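Local atomic coordinates of DNA polymerase III beta subunit (Streptococcus pyogenes, PDB entry 2AVT), a protein that probably forms the ring-shaped sliding clamp that encircles DNA and tethers the replicative polymerase to its template during chromosome replication. Residues L141-S154 and A177-I190. Sequence-based numbering, arbitrary orientation.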
ATOM      1  N   LEU A 141     -25.113  14.382   1.804  1.00 33.34           N
ATOM      2  CA  LEU A 141     -25.767  14.434   0.496  1.00 34.10           C
ATOM      3  C   LEU A 141     -24.728  14.746  -0.579  1.00 32.74           C
ATOM      4  O   LEU A 141     -24.703  14.123  -1.638  1.00 33.50           O
ATOM      5  CB  LEU A 141     -26.853  15.509   0.466  1.00 33.32           C
ATOM      6  CG  LEU A 141     -27.402  15.811  -0.937  1.00 37.57           C
ATOM      7  CD1 LEU A 141     -27.994  14.549  -1.555  1.00 38.03           C
ATOM      8  CD2 LEU A 141     -28.459  16.898  -0.849  1.00 39.17           C
ATOM      9  N   LEU A 142     -23.872  15.719  -0.294  1.00 30.88           N
ATOM     10  CA  LEU A 142     -22.840  16.123  -1.231  1.00 33.60           C
ATOM     11  C   LEU A 142     -21.897  14.951  -1.499  1.00 32.54           C
ATOM     12  O   LEU A 142     -21.547  14.675  -2.646  1.00 32.51           O
ATOM     13  CB  LEU A 142     -22.078  17.320  -0.657  1.00 34.89           C
ATOM     14  CG  LEU A 142     -21.422  18.297  -1.629  1.00 39.27           C
ATOM     15  CD1 LEU A 142     -22.347  18.589  -2.806  1.00 39.59           C
ATOM     16  CD2 LEU A 142     -21.086  19.573  -0.877  1.00 39.21           C
ATOM     17  N   LYS A 143     -21.515  14.245  -0.444  1.00 31.88           N
ATOM     18  CA  LYS A 143     -20.615  13.106  -0.587  1.00 33.37           C
ATOM     19  C   LYS A 143     -21.245  11.990  -1.403  1.00 33.32           C
ATOM     20  O   LYS A 143     -20.545  11.250  -2.098  1.00 32.38           O
ATOM     21  CB  LYS A 143     -20.217  12.549   0.783  1.00 32.14           C
ATOM     22  CG  LYS A 143     -19.231  13.400   1.559  1.00 34.20           C
ATOM     23  CD  LYS A 143     -18.625  12.572   2.694  1.00 34.10           C
ATOM     24  CE  LYS A 143     -17.654  13.383   3.530  1.00 35.57           C
ATOM     25  NZ  LYS A 143     -16.905  12.517   4.497  1.00 38.94           N
ATOM     26  N   SER A 144     -22.565  11.856  -1.296  1.00 32.90           N
ATOM     27  CA  SER A 144     -23.294  10.827  -2.029  1.00 32.36           C
ATOM     28  C   SER A 144     -23.278  11.127  -3.518  1.00 31.64           C
ATOM     29  O   SER A 144     -23.100  10.226  -4.335  1.00 32.86           O
ATOM     30  CB  SER A 144     -24.740  10.751  -1.547  1.00 34.07           C
ATOM     31  OG  SER A 144     -25.457   9.811  -2.320  1.00 37.24           O
ATOM     32  N   ILE A 145     -23.477  12.397  -3.858  1.00 31.17           N
ATOM     33  CA  ILE A 145     -23.477  12.860  -5.247  1.00 32.95           C
ATOM     34  C   ILE A 145     -22.099  12.624  -5.877  1.00 34.47           C
ATOM     35  O   ILE A 145     -21.986  12.176  -7.021  1.00 34.02           O
ATOM     36  CB  ILE A 145     -23.804  14.376  -5.319  1.00 31.90           C
ATOM     37  CG1 ILE A 145     -25.259  14.618  -4.893  1.00 33.37           C
ATOM     38  CG2 ILE A 145     -23.537  14.903  -6.714  1.00 32.99           C
ATOM     39  CD1 ILE A 145     -25.616  16.093  -4.685  1.00 27.89           C
ATOM     40  N   ILE A 146     -21.054  12.928  -5.111  1.00 34.84           N
ATOM     41  CA  ILE A 146     -19.683  12.756  -5.568  1.00 32.78           C
ATOM     42  C   ILE A 146     -19.328  11.303  -5.870  1.00 33.97           C
ATOM     43  O   ILE A 146     -18.828  10.996  -6.953  1.00 32.61           O
ATOM     44  CB  ILE A 146     -18.694  13.301  -4.521  1.00 33.05           C
ATOM     45  CG1 ILE A 146     -18.891  14.810  -4.387  1.00 29.73           C
ATOM     46  CG2 ILE A 146     -17.253  12.941  -4.917  1.00 32.05           C
ATOM     47  CD1 ILE A 146     -18.118  15.453  -3.280  1.00 32.43           C
ATOM     48  N   ALA A 147     -19.587  10.411  -4.915  1.00 32.44           N
ATOM     49  CA  ALA A 147     -19.283   9.000  -5.103  1.00 32.03           C
ATOM     50  C   ALA A 147     -20.079   8.397  -6.262  1.00 34.74           C
ATOM     51  O   ALA A 147     -19.715   7.340  -6.785  1.00 34.05           O
ATOM     52  CB  ALA A 147     -19.571   8.231  -3.824  1.00 29.90           C
ATOM     53  N   GLU A 148     -21.161   9.065  -6.661  1.00 34.46           N
ATOM     54  CA  GLU A 148     -22.001   8.568  -7.751  1.00 35.97           C
ATOM     55  C   GLU A 148     -21.646   9.120  -9.130  1.00 35.75           C
ATOM     56  O   GLU A 148     -21.981   8.504 -10.140  1.00 36.84           O
ATOM     57  CB  GLU A 148     -23.488   8.869  -7.474  1.00 35.34           C
ATOM     58  CG  GLU A 148     -24.039   8.234  -6.204  1.00 34.90           C
ATOM     59  CD  GLU A 148     -25.529   8.496  -5.985  1.00 36.65           C
ATOM     60  OE1 GLU A 148     -26.008   9.607  -6.292  1.00 34.44           O
ATOM     61  OE2 GLU A 148     -26.215   7.585  -5.481  1.00 37.85           O
ATOM     62  N   THR A 149     -20.965  10.261  -9.187  1.00 36.29           N
ATOM     63  CA  THR A 149     -20.644  10.857 -10.480  1.00 38.44           C
ATOM     64  C   THR A 149     -19.164  11.084 -10.815  1.00 40.53           C
ATOM     65  O   THR A 149     -18.786  11.064 -11.987  1.00 41.29           O
ATOM     66  CB  THR A 149     -21.354  12.208 -10.634  1.00 37.58           C
ATOM     67  OG1 THR A 149     -20.876  13.101  -9.627  1.00 38.12           O
ATOM     68  CG2 THR A 149     -22.866  12.046 -10.472  1.00 38.21           C
ATOM     69  N   ALA A 150     -18.334  11.296  -9.802  1.00 41.05           N
ATOM     70  CA  ALA A 150     -16.909  11.556 -10.020  1.00 42.31           C
ATOM     71  C   ALA A 150     -16.192  10.579 -10.952  1.00 42.41           C
ATOM     72  O   ALA A 150     -15.524  10.993 -11.897  1.00 42.29           O
ATOM     73  CB  ALA A 150     -16.183  11.618  -8.681  1.00 41.85           C
ATOM     74  N   PHE A 151     -16.340   9.287 -10.688  1.00 43.33           N
ATOM     75  CA  PHE A 151     -15.692   8.240 -11.481  1.00 45.42           C
ATOM     76  C   PHE A 151     -16.019   8.228 -12.978  1.00 47.36           C
ATOM     77  O   PHE A 151     -15.231   7.722 -13.780  1.00 48.44           O
ATOM     78  CB  PHE A 151     -16.035   6.870 -10.890  1.00 44.18           C
ATOM     79  CG  PHE A 151     -17.466   6.457 -11.106  1.00 47.23           C
ATOM     80  CD1 PHE A 151     -17.842   5.775 -12.258  1.00 46.07           C
ATOM     81  CD2 PHE A 151     -18.443   6.774 -10.171  1.00 47.18           C
ATOM     82  CE1 PHE A 151     -19.159   5.417 -12.477  1.00 47.01           C
ATOM     83  CE2 PHE A 151     -19.769   6.417 -10.384  1.00 48.03           C
ATOM     84  CZ  PHE A 151     -20.125   5.739 -11.538  1.00 46.77           C
ATOM     85  N   ALA A 152     -17.171   8.773 -13.359  1.00 47.95           N
ATOM     86  CA  ALA A 152     -17.577   8.773 -14.763  1.00 47.80           C
ATOM     87  C   ALA A 152     -16.895   9.830 -15.630  1.00 48.93           C
ATOM     88  O   ALA A 152     -16.898   9.724 -16.859  1.00 50.83           O
ATOM     89  CB  ALA A 152     -19.093   8.916 -14.861  1.00 46.70           C
ATOM     90  N   ALA A 153     -16.317  10.850 -15.004  1.00 48.65           N
ATOM     91  CA  ALA A 153     -15.646  11.903 -15.754  1.00 49.44           C
ATOM     92  C   ALA A 153     -14.447  11.352 -16.520  1.00 50.97           C
ATOM     93  O   ALA A 153     -13.921  10.285 -16.197  1.00 50.21           O
ATOM     94  CB  ALA A 153     -15.197  13.016 -14.816  1.00 48.16           C
ATOM     95  N   SER A 154     -14.021  12.091 -17.539  1.00 53.01           N
ATOM     96  CA  SER A 154     -12.886  11.685 -18.359  1.00 55.63           C
ATOM     97  C   SER A 154     -11.550  12.103 -17.745  1.00 56.90           C
ATOM     98  O   SER A 154     -11.446  13.146 -17.097  1.00 57.01           O
ATOM     99  CB  SER A 154     -13.009  12.288 -19.762  1.00 55.21           C
ATOM    100  OG  SER A 154     -11.940  11.871 -20.591  1.00 55.76           O
ATOM    101  N   ALA A 177     -26.336  16.979 -11.337  1.00 35.70           N
ATOM    102  CA  ALA A 177     -24.912  16.681 -11.277  1.00 34.90           C
ATOM    103  C   ALA A 177     -24.700  15.574 -12.293  1.00 34.33           C
ATOM    104  O   ALA A 177     -25.277  14.494 -12.159  1.00 33.09           O
ATOM    105  CB  ALA A 177     -24.516  16.199  -9.882  1.00 34.28           C
ATOM    106  N   VAL A 178     -23.894  15.844 -13.319  1.00 32.68           N
ATOM    107  CA  VAL A 178     -23.621  14.842 -14.345  1.00 34.99           C
ATOM    108  C   VAL A 178     -22.149  14.799 -14.750  1.00 34.00           C
ATOM    109  O   VAL A 178     -21.458  15.817 -14.747  1.00 34.44           O
ATOM    110  CB  VAL A 178     -24.459  15.093 -15.622  1.00 33.95           C
ATOM    111  CG1 VAL A 178     -23.996  16.364 -16.300  1.00 35.24           C
ATOM    112  CG2 VAL A 178     -24.326  13.910 -16.565  1.00 34.32           C
ATOM    113  N   ALA A 179     -21.681  13.604 -15.095  1.00 35.57           N
ATOM    114  CA  ALA A 179     -20.301  13.403 -15.528  1.00 37.48           C
ATOM    115  C   ALA A 179     -20.305  12.290 -16.565  1.00 39.62           C
ATOM    116  O   ALA A 179     -21.085  11.346 -16.465  1.00 37.96           O
ATOM    117  CB  ALA A 179     -19.413  13.015 -14.348  1.00 35.62           C
ATOM    118  N   THR A 180     -19.426  12.408 -17.555  1.00 41.57           N
ATOM    119  CA  THR A 180     -19.334  11.423 -18.617  1.00 43.97           C
ATOM    120  C   THR A 180     -17.959  11.412 -19.281  1.00 46.20           C
ATOM    121  O   THR A 180     -17.212  12.392 -19.240  1.00 45.39           O
ATOM    122  CB  THR A 180     -20.396  11.683 -19.712  1.00 42.53           C
ATOM    123  OG1 THR A 180     -20.330  10.651 -20.699  1.00 43.05           O
ATOM    124  CG2 THR A 180     -20.162  13.018 -20.392  1.00 41.14           C
ATOM    125  N   ASP A 181     -17.640  10.273 -19.883  1.00 49.89           N
ATOM    126  CA  ASP A 181     -16.382  10.066 -20.589  1.00 54.17           C
ATOM    127  C   ASP A 181     -16.734   9.723 -22.040  1.00 55.92           C
ATOM    128  O   ASP A 181     -15.957   9.074 -22.729  1.00 57.39           O
ATOM    129  CB  ASP A 181     -15.611   8.906 -19.957  1.00 54.85           C
ATOM    130  CG  ASP A 181     -16.314   7.580 -20.136  1.00 57.43           C
ATOM    131  OD1 ASP A 181     -17.550   7.591 -20.306  1.00 59.78           O
ATOM    132  OD2 ASP A 181     -15.637   6.523 -20.107  1.00 59.93           O
ATOM    133  N   SER A 182     -17.916  10.158 -22.484  1.00 56.80           N
ATOM    134  CA  SER A 182     -18.410   9.907 -23.841  1.00 57.15           C
ATOM    135  C   SER A 182     -18.290   8.431 -24.183  1.00 56.75           C
ATOM    136  O   SER A 182     -18.050   8.041 -25.326  1.00 58.94           O
ATOM    137  CB  SER A 182     -17.642  10.733 -24.864  1.00 57.98           C
ATOM    138  OG  SER A 182     -16.284  10.336 -24.936  1.00 57.43           O
ATOM    139  N   HIS A 183     -18.447   7.618 -23.151  1.00 55.95           N
ATOM    140  CA  HIS A 183     -18.414   6.168 -23.258  1.00 54.25           C
ATOM    141  C   HIS A 183     -19.502   5.694 -22.296  1.00 54.00           C
ATOM    142  O   HIS A 183     -20.282   4.790 -22.599  1.00 52.53           O
ATOM    143  CB  HIS A 183     -17.053   5.625 -22.821  1.00 56.45           C
ATOM    144  CG  HIS A 183     -15.951   5.880 -23.807  1.00 58.74           C
ATOM    145  ND1 HIS A 183     -15.955   5.341 -25.075  1.00 58.90           N
ATOM    146  CD2 HIS A 183     -14.821   6.618 -23.712  1.00 59.41           C
ATOM    147  CE1 HIS A 183     -14.874   5.742 -25.722  1.00 59.40           C
ATOM    148  NE2 HIS A 183     -14.169   6.518 -24.922  1.00 59.72           N
ATOM    149  N   ARG A 184     -19.532   6.350 -21.138  1.00 52.57           N
ATOM    150  CA  ARG A 184     -20.474   6.082 -20.064  1.00 51.38           C
ATOM    151  C   ARG A 184     -20.778   7.414 -19.380  1.00 48.91           C
ATOM    152  O   ARG A 184     -20.007   8.361 -19.476  1.00 48.79           O
ATOM    153  CB  ARG A 184     -19.879   5.058 -19.089  1.00 53.38           C
ATOM    154  CG  ARG A 184     -18.633   5.500 -18.357  1.00 56.43           C
ATOM    155  CD  ARG A 184     -17.879   4.227 -18.012  1.00 59.64           C
ATOM    156  NE  ARG A 184     -17.073   4.292 -16.796  1.00 59.90           N
ATOM    157  CZ  ARG A 184     -16.243   5.280 -16.494  1.00 60.41           C
ATOM    158  NH1 ARG A 184     -16.107   6.311 -17.314  1.00 59.65           N
ATOM    159  NH2 ARG A 184     -15.530   5.216 -15.378  1.00 61.94           N
ATOM    160  N   MET A 185     -21.899   7.462 -18.674  1.00 45.88           N
ATOM    161  CA  MET A 185     -22.357   8.682 -18.030  1.00 43.68           C
ATOM    162  C   MET A 185     -23.113   8.379 -16.751  1.00 40.91           C
ATOM    163  O   MET A 185     -23.718   7.320 -16.629  1.00 36.91           O
ATOM    164  CB  MET A 185     -23.265   9.422 -19.016  1.00 45.11           C
ATOM    165  CG  MET A 185     -24.003  10.609 -18.444  1.00 47.78           C
ATOM    166  SD  MET A 185     -25.132  11.286 -19.690  1.00 51.11           S
ATOM    167  CE  MET A 185     -26.481  10.191 -19.501  1.00 50.80           C
ATOM    168  N   SER A 186     -23.078   9.325 -15.819  1.00 39.96           N
ATOM    169  CA  SER A 186     -23.758   9.195 -14.540  1.00 40.14           C
ATOM    170  C   SER A 186     -24.425  10.524 -14.211  1.00 39.05           C
ATOM    171  O   SER A 186     -23.792  11.589 -14.305  1.00 40.48           O
ATOM    172  CB  SER A 186     -22.758   8.841 -13.443  1.00 41.34           C
ATOM    173  OG  SER A 186     -23.441   8.533 -12.246  1.00 44.67           O
ATOM    174  N   GLN A 187     -25.701  10.460 -13.829  1.00 36.91           N
ATOM    175  CA  GLN A 187     -26.479  11.659 -13.504  1.00 35.20           C
ATOM    176  C   GLN A 187     -27.321  11.565 -12.225  1.00 34.38           C
ATOM    177  O   GLN A 187     -27.976  10.556 -11.957  1.00 31.33           O
ATOM    178  CB  GLN A 187     -27.409  11.997 -14.666  1.00 34.84           C
ATOM    179  CG  GLN A 187     -28.334  13.173 -14.402  1.00 35.85           C
ATOM    180  CD  GLN A 187     -29.504  13.208 -15.369  1.00 35.38           C
ATOM    181  OE1 GLN A 187     -30.436  12.399 -15.276  1.00 35.03           O
ATOM    182  NE2 GLN A 187     -29.452  14.130 -16.310  1.00 33.36           N
ATOM    183  N   ARG A 188     -27.311  12.649 -11.457  1.00 34.78           N
ATOM    184  CA  ARG A 188     -28.071  12.723 -10.217  1.00 35.07           C
ATOM    185  C   ARG A 188     -28.926  13.987 -10.240  1.00 34.83           C
ATOM    186  O   ARG A 188     -28.411  15.091 -10.411  1.00 34.41           O
ATOM    187  CB  ARG A 188     -27.124  12.757  -9.009  1.00 35.40           C
ATOM    188  CG  ARG A 188     -27.820  12.782  -7.643  1.00 37.40           C
ATOM    189  CD  ARG A 188     -28.565  11.474  -7.348  1.00 40.18           C
ATOM    190  NE  ARG A 188     -29.338  11.542  -6.104  1.00 40.89           N
ATOM    191  CZ  ARG A 188     -28.807  11.555  -4.884  1.00 41.50           C
ATOM    192  NH1 ARG A 188     -27.492  11.497  -4.722  1.00 39.94           N
ATOM    193  NH2 ARG A 188     -29.595  11.643  -3.820  1.00 41.45           N
ATOM    194  N   LEU A 189     -30.235  13.819 -10.077  1.00 33.80           N
ATOM    195  CA  LEU A 189     -31.151  14.955 -10.062  1.00 34.67           C
ATOM    196  C   LEU A 189     -31.741  15.088  -8.670  1.00 33.93           C
ATOM    197  O   LEU A 189     -32.096  14.099  -8.037  1.00 34.19           O
ATOM    198  CB  LEU A 189     -32.290  14.759 -11.062  1.00 34.54           C
ATOM    199  CG  LEU A 189     -31.947  14.510 -12.527  1.00 32.54           C
ATOM    200  CD1 LEU A 189     -33.248  14.496 -13.323  1.00 35.10           C
ATOM    201  CD2 LEU A 189     -31.015  15.590 -13.053  1.00 32.27           C
ATOM    202  N   ILE A 190     -31.836  16.317  -8.199  1.00 35.44           N
ATOM    203  CA  ILE A 190     -32.388  16.581  -6.884  1.00 37.72           C
ATOM    204  C   ILE A 190     -33.178  17.869  -6.978  1.00 36.63           C
ATOM    205  O   ILE A 190     -32.835  18.751  -7.765  1.00 36.29           O
ATOM    206  CB  ILE A 190     -31.257  16.747  -5.836  1.00 38.55           C
ATOM    207  CG1 ILE A 190     -30.577  15.401  -5.589  1.00 40.91           C
ATOM    208  CG2 ILE A 190     -31.811  17.307  -4.546  1.00 41.31           C
ATOM    209  CD1 ILE A 190     -29.442  15.463  -4.585  1.00 43.63           C
TER
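Ser186 OG donates to Glu148 O over 2.6 Å, a short bond from strand 184-190 to a helix backbone carbonyl; the hydroxyl is tilted from the carbonyl plane. Ser186 CB also packs against Ala152 CB. The side chain of the same Glu148 forms a salt bridge through OE1 with Arg188 NH1 at 2.9 Å, weak as a hydrogen bond (N-H...O angle 125°), with carboxylate and guanidinium planes turned 71° apart. With CG anti to the backbone N, Arg188 passes Ile145 CG1, and the bend at chi2 then brings NH1 to Glu148 OE1 and near Ser144 OG. Beyond it Ile190 CD1 meets Leu141 CD1 tip to tip at 3.5 Å, a tight methyl pair, and Ile145 CG2 touches Ala177 CB at 3.6 Å. Toward the hairpin turn alanines bring the backbones close: Ala179 CB packs against Thr149 O and the CB atoms of Ala152 and Ala153. Here Arg184, extended from CG to NE, brings NH2 to the edge of the Phe151 ring and within 3.0 Å of Phe151 O, a weak bond. Its guanidinium is positioned more firmly by Asp181 OD2, 2.8 Å from Arg184 NH1, and by a salt bridge to Glu336 on helix 331-339. Thr149 OG1 turns back to Ile145 O, leaving its CG2 to face the strands. Helix 141-149 packs 20° from the direction of strand 177-180 and nearly antiparallel to strand 184-190, within the central domain; strand 184-191 continues the sheet into strand 367-372 of the C-terminal domain, the helix-on-sheet architecture of the DNA-clamp fold.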